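Local coordinates for protein D-hydantoinase (Ralstonia pickettii, PDB 1NFG) that probably catalyses the stereospecific hydrolysis of the cyclic amide bond in D-hydantoin derivatives, using a centre of two zinc ions per subunit, at residues His57-Thr62 and Asp313-Leu318; Ser69-Ala74 and Asn408-Ser413; Thr77-Cys82 and Gly339-Leu344. All blocks are in the same frame, centred on the assembly; numbering follows the deposited sequence.

In the fold
Following the chain from its N terminus, the end of strand 48-58 and the loop after it (57-62), the turn into helix 73-82 (69-74) and that helix itself (77-82) each meet a segment more than 230 residues further on. Interaction 1 closes the first loop with 313-318, just after strand 310-311. Interaction 3 reaches 339-344, and interaction 2 spans the longest way, to 408-413 between strands 390-400 and 419-429. Interaction 3 is nested within interaction 2, while interaction 1 crosses both. Interactions 1 and 3 bring the first strand and helix of the TIM barrel to the loop after its last strand and the lead-in to helix 343-352, with His314 bonding to both Asp71 and Gly339.

Interaction 1 of 3, residues His57-Thr62 and Asp313-Leu318; sequences HTHVET and DHCSWL. With ZN (zinc ion), chain E.
His57, His59 and Asp313 converge on one zinc ion: NE2 of His57 binds it at 2.4 Å, NE2 of His59 at 2.3 Å and OD1 of Asp313 at 2.2 Å. This is the metal site of an amidohydrolase TIM barrel, in which the His-X-His motif sits at the C-terminal end of the first barrel strand, with His59 just past it, and the aspartate follows the last. The carbamate of Lys148 completes the first shell and bridges to the second zinc ion. Asp313 OD1 lies near the plane of the His59 ring, at its edge, close to NE2 because both atoms bind the same zinc ion; no hydrogen bond joins them. The Asp313 side chain runs beside that of His57 in the same direction, ring and carboxylate planes 53° apart, and Asp313 CB rests over one face of the His57 ring in a CH-pi contact, 3.8 Å from its centroid. CG of His57 is anti to the backbone N (chi1 -168°), which places it near Asp313 CA; Glu260 is bonded to ND1 and helps fix the rotation of the ring, and Phe91 packs against both histidine rings. In the next layer the backbones meet through two weak hydrogen bonds, Asp313 N to His57 O at 2.7 Å and His59 N to His314 O at 3.0 Å. The His314 ring turns to other partners, Gly339 N at ND1 and Asp71 at NE2. Cys315 SG approaches the His59 ring obliquely, 3.8 Å from CD2. Further along, a water accepts from Ser316 N and donates weakly to His59 O. Beyond it the side chains of Thr62 and Trp317 cross at about a right angle, with Thr62 CG2 set obliquely to the indole, 3.7 Å from Trp317 CH2.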
loop_
_atom_site.group_PDB
_atom_site.type_symbol
_atom_site.label_atom_id
_atom_site.label_comp_id
_atom_site.label_asym_id
_atom_site.label_seq_id
_atom_site.Cartn_x
_atom_site.Cartn_y
_atom_site.Cartn_z
ATOM N N HIS A 57 16.062 18.240 19.076
ATOM C CA HIS A 57 16.051 16.947 19.751
ATOM C C HIS A 57 17.361 16.671 20.477
ATOM O O HIS A 57 18.225 15.957 19.962
ATOM C CB HIS A 57 15.764 15.826 18.748
ATOM C CG HIS A 57 15.460 14.500 19.381
ATOM N ND1 HIS A 57 14.664 13.551 18.771
ATOM C CD2 HIS A 57 15.838 13.963 20.565
ATOM C CE1 HIS A 57 14.564 12.493 19.555
ATOM N NE2 HIS A 57 15.266 12.718 20.650
ATOM N N THR A 58 17.499 17.234 21.677
ATOM C CA THR A 58 18.701 17.041 22.480
ATOM C C THR A 58 18.407 16.619 23.912
ATOM O O THR A 58 17.334 16.891 24.459
ATOM C CB THR A 58 19.562 18.327 22.562
ATOM O OG1 THR A 58 18.776 19.398 23.105
ATOM C CG2 THR A 58 20.074 18.716 21.197
ATOM N N HIS A 59 19.386 15.944 24.503
ATOM C CA HIS A 59 19.329 15.490 25.888
ATOM C C HIS A 59 20.683 15.920 26.432
ATOM O O HIS A 59 21.514 15.105 26.835
ATOM C CB HIS A 59 19.172 13.974 25.947
ATOM C CG HIS A 59 17.923 13.475 25.286
ATOM N ND1 HIS A 59 16.663 13.862 25.690
ATOM C CD2 HIS A 59 17.741 12.627 24.247
ATOM C CE1 HIS A 59 15.758 13.274 24.928
ATOM N NE2 HIS A 59 16.386 12.519 24.045
ATOM N N VAL A 60 20.885 17.232 26.394
ATOM C CA VAL A 60 22.106 17.893 26.825
ATOM C C VAL A 60 22.648 17.476 28.201
ATOM O O VAL A 60 23.847 17.234 28.349
ATOM C CB VAL A 60 21.884 19.415 26.774
ATOM C CG1 VAL A 60 23.040 20.130 27.378
ATOM C CG2 VAL A 60 21.709 19.851 25.330
ATOM N N GLU A 61 21.766 17.396 29.196
ATOM C CA GLU A 61 22.151 17.004 30.553
ATOM C C GLU A 61 21.127 16.004 31.079
ATOM O O GLU A 61 19.946 16.318 31.211
ATOM C CB GLU A 61 22.193 18.226 31.466
ATOM C CG GLU A 61 23.295 18.183 32.502
ATOM C CD GLU A 61 23.350 19.452 33.324
ATOM O OE1 GLU A 61 22.535 19.589 34.253
ATOM O OE2 GLU A 61 24.197 20.320 33.033
ATOM N N THR A 62 21.588 14.803 31.399
ATOM C CA THR A 62 20.691 13.757 31.862
ATOM C C THR A 62 21.237 12.907 32.998
ATOM O O THR A 62 22.449 12.834 33.209
ATOM C CB THR A 62 20.324 12.833 30.669
ATOM O OG1 THR A 62 19.218 13.398 29.961
ATOM C CG2 THR A 62 19.974 11.429 31.129
ATOM N N ASP A 313 19.316 13.932 18.635
ATOM C CA ASP A 313 19.019 13.011 19.743
ATOM C C ASP A 313 20.341 12.808 20.489
ATOM O O ASP A 313 20.738 11.685 20.814
ATOM C CB ASP A 313 18.471 11.664 19.234
ATOM C CG ASP A 313 17.898 10.794 20.362
ATOM O OD1 ASP A 313 17.497 11.349 21.410
ATOM O OD2 ASP A 313 17.829 9.554 20.195
ATOM N N HIS A 314 21.012 13.928 20.739
ATOM C CA HIS A 314 22.300 13.966 21.423
ATOM C C HIS A 314 22.275 13.456 22.867
ATOM O O HIS A 314 21.504 13.937 23.708
ATOM C CB HIS A 314 22.851 15.401 21.409
ATOM C CG HIS A 314 24.183 15.544 22.077
ATOM N ND1 HIS A 314 25.367 15.210 21.455
ATOM C CD2 HIS A 314 24.515 15.949 23.327
ATOM C CE1 HIS A 314 26.372 15.402 22.292
ATOM N NE2 HIS A 314 25.881 15.850 23.436
ATOM N N CYS A 315 23.136 12.479 23.130
ATOM C CA CYS A 315 23.287 11.884 24.451
ATOM C C CYS A 315 24.779 11.795 24.752
ATOM O O CYS A 315 25.609 11.862 23.842
ATOM C CB CYS A 315 22.671 10.486 24.494
ATOM S SG CYS A 315 20.877 10.483 24.434
ATOM N N SER A 316 25.124 11.636 26.022
ATOM C CA SER A 316 26.525 11.558 26.393
ATOM C C SER A 316 26.817 10.483 27.427
ATOM O O SER A 316 26.830 10.746 28.628
ATOM C CB SER A 316 26.996 12.926 26.900
ATOM O OG SER A 316 25.988 13.550 27.684
ATOM N N TRP A 317 27.043 9.262 26.956
ATOM C CA TRP A 317 27.367 8.160 27.846
ATOM C C TRP A 317 28.787 7.727 27.510
ATOM O O TRP A 317 29.023 7.086 26.486
ATOM C CB TRP A 317 26.401 6.998 27.640
ATOM C CG TRP A 317 24.978 7.349 27.910
ATOM C CD1 TRP A 317 23.926 7.210 27.050
ATOM C CD2 TRP A 317 24.438 7.900 29.118
ATOM N NE1 TRP A 317 22.766 7.643 27.644
ATOM C CE2 TRP A 317 23.050 8.072 28.914
ATOM C CE3 TRP A 317 24.992 8.266 30.350
ATOM C CZ2 TRP A 317 22.203 8.596 29.900
ATOM C CZ3 TRP A 317 24.150 8.787 31.334
ATOM C CH2 TRP A 317 22.770 8.947 31.100
ATOM N N LEU A 318 29.730 8.100 28.366
ATOM C CA LEU A 318 31.128 7.761 28.160
ATOM C C LEU A 318 31.271 6.318 27.736
ATOM O O LEU A 318 30.640 5.426 28.303
ATOM C CB LEU A 318 31.929 7.984 29.442
ATOM C CG LEU A 318 32.015 9.404 29.992
ATOM C CD1 LEU A 318 32.791 9.369 31.296
ATOM C CD2 LEU A 318 32.692 10.324 28.982
HETATM ZN ZN ZN E . 15.519 11.120 22.397
HETATM O O HOH W 1 22.561 12.061 27.888
#

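Interaction 2 of 3, residues Ser69-Ala74 and Asn408-Ser413; sequences SADTFA and NAMDYS
The carboxylate of Asp71 and the amide of Asn408 meet with their planes 58° apart, the two side chains crossing at about a right angle. Asn408 ND2 donates to Asp71 OD2 over 2.7 Å; OD2 lies close to the amide plane, while ND2 comes to the carboxylate on its syn side, tilted somewhat out of plane. The other carboxylate oxygen is met in the same manner by the backbone: Ala409 N donates to Asp71 OD1 at 2.8 Å, again syn and again tilted, with a fairly straight N-H...O angle of 163°. OD1 of Asn408 accepts from Met410 N at 3.4 Å, a weak bond that closes an Asx turn, and is also held by Gln403. All this takes place beside the first helix of the TIM barrel, helix 73-82, where Thr72 occupies the N-cap and its OG1 takes a weak bond from Ala74 N. Each oxygen of Asp71 has a further partner: OD1 is bonded to Thr75 OG1, and OD2 to NE2 of His314, next in sequence to a zinc ligand. Four bonds therefore grip this buried carboxylate and fix its rotation, and they would be expected to favour its negative charge. Alongside the polar pair, Ala70 CB makes an apolar contact with Met410 SD at 3.7 Å, at a bend in the methionine chain. Ala409 CB lies against the carbonyl oxygen Ala70 O at 3.5 Å.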
loop_
_atom_site.group_PDB
_atom_site.type_symbol
_atom_site.label_atom_id
_atom_site.label_comp_id
_atom_site.label_asym_id
_atom_site.label_seq_id
_atom_site.Cartn_x
_atom_site.Cartn_y
_atom_site.Cartn_z
ATOM N N SER A 69 25.092 12.038 32.904
ATOM C CA SER A 69 25.669 12.096 31.569
ATOM C C SER A 69 26.980 12.875 31.564
ATOM O O SER A 69 27.171 13.802 32.355
ATOM C CB SER A 69 24.676 12.739 30.601
ATOM O OG SER A 69 24.176 13.961 31.117
ATOM N N ALA A 70 27.880 12.491 30.667
ATOM C CA ALA A 70 29.178 13.137 30.552
ATOM C C ALA A 70 29.044 14.630 30.254
ATOM O O ALA A 70 29.768 15.446 30.818
ATOM C CB ALA A 70 29.996 12.455 29.467
ATOM N N ASP A 71 28.122 14.983 29.364
ATOM C CA ASP A 71 27.910 16.378 29.012
ATOM C C ASP A 71 26.931 17.051 29.947
ATOM O O ASP A 71 26.071 16.403 30.539
ATOM C CB ASP A 71 27.370 16.524 27.581
ATOM C CG ASP A 71 28.466 16.673 26.552
ATOM O OD1 ASP A 71 29.532 17.232 26.887
ATOM O OD2 ASP A 71 28.254 16.247 25.399
ATOM N N THR A 72 27.076 18.365 30.067
ATOM C CA THR A 72 26.195 19.182 30.888
ATOM C C THR A 72 25.622 20.209 29.928
ATOM O O THR A 72 26.022 20.267 28.768
ATOM C CB THR A 72 26.965 19.927 31.999
ATOM O OG1 THR A 72 27.970 20.763 31.408
ATOM C CG2 THR A 72 27.619 18.938 32.949
ATOM N N PHE A 73 24.692 21.020 30.403
ATOM C CA PHE A 73 24.106 22.040 29.555
ATOM C C PHE A 73 25.199 22.963 29.002
ATOM O O PHE A 73 25.077 23.492 27.900
ATOM C CB PHE A 73 23.089 22.839 30.354
ATOM C CG PHE A 73 21.763 22.968 29.682
ATOM C CD1 PHE A 73 21.582 23.869 28.639
ATOM C CD2 PHE A 73 20.687 22.192 30.094
ATOM C CE1 PHE A 73 20.337 23.998 28.016
ATOM C CE2 PHE A 73 19.444 22.309 29.483
ATOM C CZ PHE A 73 19.265 23.213 28.444
ATOM N N ALA A 74 26.274 23.136 29.768
ATOM C CA ALA A 74 27.378 23.998 29.364
ATOM C C ALA A 74 28.306 23.363 28.334
ATOM O O ALA A 74 28.621 23.981 27.321
ATOM C CB ALA A 74 28.175 24.414 30.582
ATOM N N ASN A 408 33.003 18.850 23.235
ATOM C CA ASN A 408 32.131 18.487 24.349
ATOM C C ASN A 408 32.912 17.640 25.360
ATOM O O ASN A 408 34.139 17.535 25.269
ATOM C CB ASN A 408 30.886 17.748 23.838
ATOM C CG ASN A 408 31.163 16.306 23.467
ATOM O OD1 ASN A 408 32.234 15.971 22.954
ATOM N ND2 ASN A 408 30.187 15.443 23.710
ATOM N N ALA A 409 32.217 17.038 26.317
ATOM C CA ALA A 409 32.886 16.244 27.343
ATOM C C ALA A 409 32.908 14.725 27.119
ATOM O O ALA A 409 33.204 13.970 28.050
ATOM C CB ALA A 409 32.269 16.556 28.701
ATOM N N MET A 410 32.617 14.276 25.898
ATOM C CA MET A 410 32.597 12.844 25.592
ATOM C C MET A 410 33.954 12.240 25.259
ATOM O O MET A 410 34.891 12.953 24.902
ATOM C CB MET A 410 31.629 12.566 24.444
ATOM C CG MET A 410 30.185 12.472 24.886
ATOM S SD MET A 410 29.942 11.094 26.019
ATOM C CE MET A 410 29.815 9.738 24.868
ATOM N N ASP A 411 34.052 10.917 25.372
ATOM C CA ASP A 411 35.301 10.219 25.080
ATOM C C ASP A 411 35.336 9.577 23.694
ATOM O O ASP A 411 36.243 8.807 23.382
ATOM C CB ASP A 411 35.596 9.175 26.164
ATOM C CG ASP A 411 34.485 8.153 26.322
ATOM O OD1 ASP A 411 33.299 8.523 26.167
ATOM O OD2 ASP A 411 34.804 6.980 26.625
ATOM N N TYR A 412 34.347 9.902 22.862
ATOM C CA TYR A 412 34.297 9.389 21.494
ATOM C C TYR A 412 33.261 10.127 20.651
ATOM O O TYR A 412 32.399 10.837 21.177
ATOM C CB TYR A 412 33.993 7.880 21.466
ATOM C CG TYR A 412 32.535 7.512 21.650
ATOM C CD1 TYR A 412 31.973 7.400 22.922
ATOM C CD2 TYR A 412 31.713 7.279 20.546
ATOM C CE1 TYR A 412 30.624 7.060 23.092
ATOM C CE2 TYR A 412 30.365 6.942 20.702
ATOM C CZ TYR A 412 29.827 6.834 21.975
ATOM O OH TYR A 412 28.498 6.502 22.129
ATOM N N SER A 413 33.367 9.960 19.335
ATOM C CA SER A 413 32.434 10.565 18.390
ATOM C C SER A 413 31.766 9.456 17.581
ATOM O O SER A 413 32.404 8.453 17.244
ATOM C CB SER A 413 33.159 11.510 17.435
ATOM O OG SER A 413 32.266 11.972 16.436
#

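Interaction 3 of 3, residues Thr77-Cys82 and Gly339-Leu344; sequences TVAAAC and GVEERL
Val340 and Glu341 meet helix 73-82 at Ala79 and Ala80, the glutamate reaching on to Cys82. Val340 points at the helix and spreads its methyl groups over it: CG2 lies 3.9 Å from Ala80 CB, while CG1 is 4.3 Å from Ala79 CB. CG2 stands anti to the backbone N, and CG1 takes the place between N and the carbonyl carbon (chi1 75°). Glu341 reaches past Ala79 toward Cys82. Its chain is extended, with CG anti to the backbone N (chi1 -164°) and CD anti in turn (chi2 180°), and the carboxylate arrives between residues one turn apart: OE1 is next to Ala79 CB, and OE2 is 4.1 Å from Cys82 CB. No hydrogen bond joins the two segments. The polar end of Glu341 is instead held by His407 N, which bonds to OE1. Small side chains let the backbones come close, with CA atoms of Ala80 and Glu341 4.6 Å apart. Ala80 and Val340 both also touch Ile88 of strand 85-93, and Val340 touches strand 48-58 as well. The contact is plain packing away from the zinc ions: the first helix of the TIM barrel lies against the lead-in to helix 343-352, the helix after the last strand, where the (beta/alpha)8 ring closes on itself.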
loop_
_atom_site.group_PDB
_atom_site.type_symbol
_atom_site.label_atom_id
_atom_site.label_comp_id
_atom_site.label_asym_id
_atom_site.label_seq_id
_atom_site.Cartn_x
_atom_site.Cartn_y
_atom_site.Cartn_z
ATOM N N THR A 77 26.185 22.793 24.820
ATOM C CA THR A 77 25.907 24.014 24.066
ATOM C C THR A 77 27.167 24.596 23.441
ATOM O O THR A 77 27.106 25.214 22.383
ATOM C CB THR A 77 25.248 25.097 24.940
ATOM O OG1 THR A 77 26.016 25.283 26.135
ATOM C CG2 THR A 77 23.821 24.700 25.294
ATOM N N VAL A 78 28.312 24.406 24.083
ATOM C CA VAL A 78 29.544 24.919 23.511
ATOM C C VAL A 78 29.854 24.117 22.255
ATOM O O VAL A 78 30.234 24.684 21.227
ATOM C CB VAL A 78 30.733 24.824 24.511
ATOM C CG1 VAL A 78 32.066 25.070 23.793
ATOM C CG2 VAL A 78 30.551 25.859 25.614
ATOM N N ALA A 79 29.687 22.798 22.339
ATOM C CA ALA A 79 29.937 21.925 21.197
ATOM C C ALA A 79 28.942 22.276 20.089
ATOM O O ALA A 79 29.294 22.335 18.908
ATOM C CB ALA A 79 29.781 20.470 21.604
ATOM N N ALA A 80 27.699 22.527 20.483
ATOM C CA ALA A 80 26.667 22.882 19.526
ATOM C C ALA A 80 27.108 24.105 18.718
ATOM O O ALA A 80 27.029 24.109 17.487
ATOM C CB ALA A 80 25.359 23.173 20.252
ATOM N N ALA A 81 27.578 25.134 19.414
ATOM C CA ALA A 81 28.017 26.363 18.762
ATOM C C ALA A 81 29.147 26.091 17.786
ATOM O O ALA A 81 29.130 26.571 16.654
ATOM C CB ALA A 81 28.466 27.375 19.804
ATOM N N CYS A 82 30.132 25.321 18.228
ATOM C CA CYS A 82 31.264 25.001 17.378
ATOM C C CYS A 82 30.820 24.189 16.173
ATOM O O CYS A 82 31.560 24.060 15.196
ATOM C CB CYS A 82 32.316 24.222 18.171
ATOM S SG CYS A 82 33.176 25.212 19.420
ATOM N N GLY A 339 26.180 13.742 19.140
ATOM C CA GLY A 339 26.151 14.256 17.786
ATOM C C GLY A 339 25.675 15.688 17.603
ATOM O O GLY A 339 25.575 16.147 16.472
ATOM N N VAL A 340 25.391 16.406 18.685
ATOM C CA VAL A 340 24.906 17.779 18.548
ATOM C C VAL A 340 25.872 18.661 17.760
ATOM O O VAL A 340 25.447 19.572 17.047
ATOM C CB VAL A 340 24.630 18.442 19.932
ATOM C CG1 VAL A 340 25.938 18.810 20.617
ATOM C CG2 VAL A 340 23.741 19.664 19.755
ATOM N N GLU A 341 27.167 18.378 17.868
ATOM C CA GLU A 341 28.164 19.177 17.167
ATOM C C GLU A 341 28.331 18.803 15.699
ATOM O O GLU A 341 28.446 19.676 14.842
ATOM C CB GLU A 341 29.529 19.073 17.854
ATOM C CG GLU A 341 30.497 20.175 17.413
ATOM C CD GLU A 341 31.854 20.094 18.084
ATOM O OE1 GLU A 341 31.912 19.848 19.308
ATOM O OE2 GLU A 341 32.870 20.288 17.382
ATOM N N GLU A 342 28.340 17.506 15.417
ATOM C CA GLU A 342 28.525 17.017 14.060
ATOM C C GLU A 342 27.308 17.131 13.148
ATOM O O GLU A 342 27.451 17.089 11.923
ATOM C CB GLU A 342 28.979 15.555 14.093
ATOM C CG GLU A 342 30.246 15.312 14.895
ATOM C CD GLU A 342 29.981 14.958 16.353
ATOM O OE1 GLU A 342 29.059 15.537 16.966
ATOM O OE2 GLU A 342 30.717 14.103 16.890
ATOM N N ARG A 343 26.124 17.301 13.733
ATOM C CA ARG A 343 24.891 17.361 12.951
ATOM C C ARG A 343 24.965 18.088 11.609
ATOM O O ARG A 343 24.791 17.464 10.565
ATOM C CB ARG A 343 23.735 17.944 13.775
ATOM C CG ARG A 343 22.381 17.820 13.055
ATOM C CD ARG A 343 21.207 18.382 13.849
ATOM N NE ARG A 343 21.375 19.798 14.160
ATOM C CZ ARG A 343 20.499 20.744 13.841
ATOM N NH1 ARG A 343 19.383 20.425 13.197
ATOM N NH2 ARG A 343 20.735 22.010 14.166
ATOM N N LEU A 344 25.222 19.392 11.624
ATOM C CA LEU A 344 25.274 20.151 10.376
ATOM C C LEU A 344 26.269 19.617 9.353
ATOM O O LEU A 344 25.903 19.383 8.201
ATOM C CB LEU A 344 25.572 21.634 10.639
ATOM C CG LEU A 344 24.540 22.509 11.359
ATOM C CD1 LEU A 344 24.472 23.845 10.668
ATOM C CD2 LEU A 344 23.176 21.871 11.349
#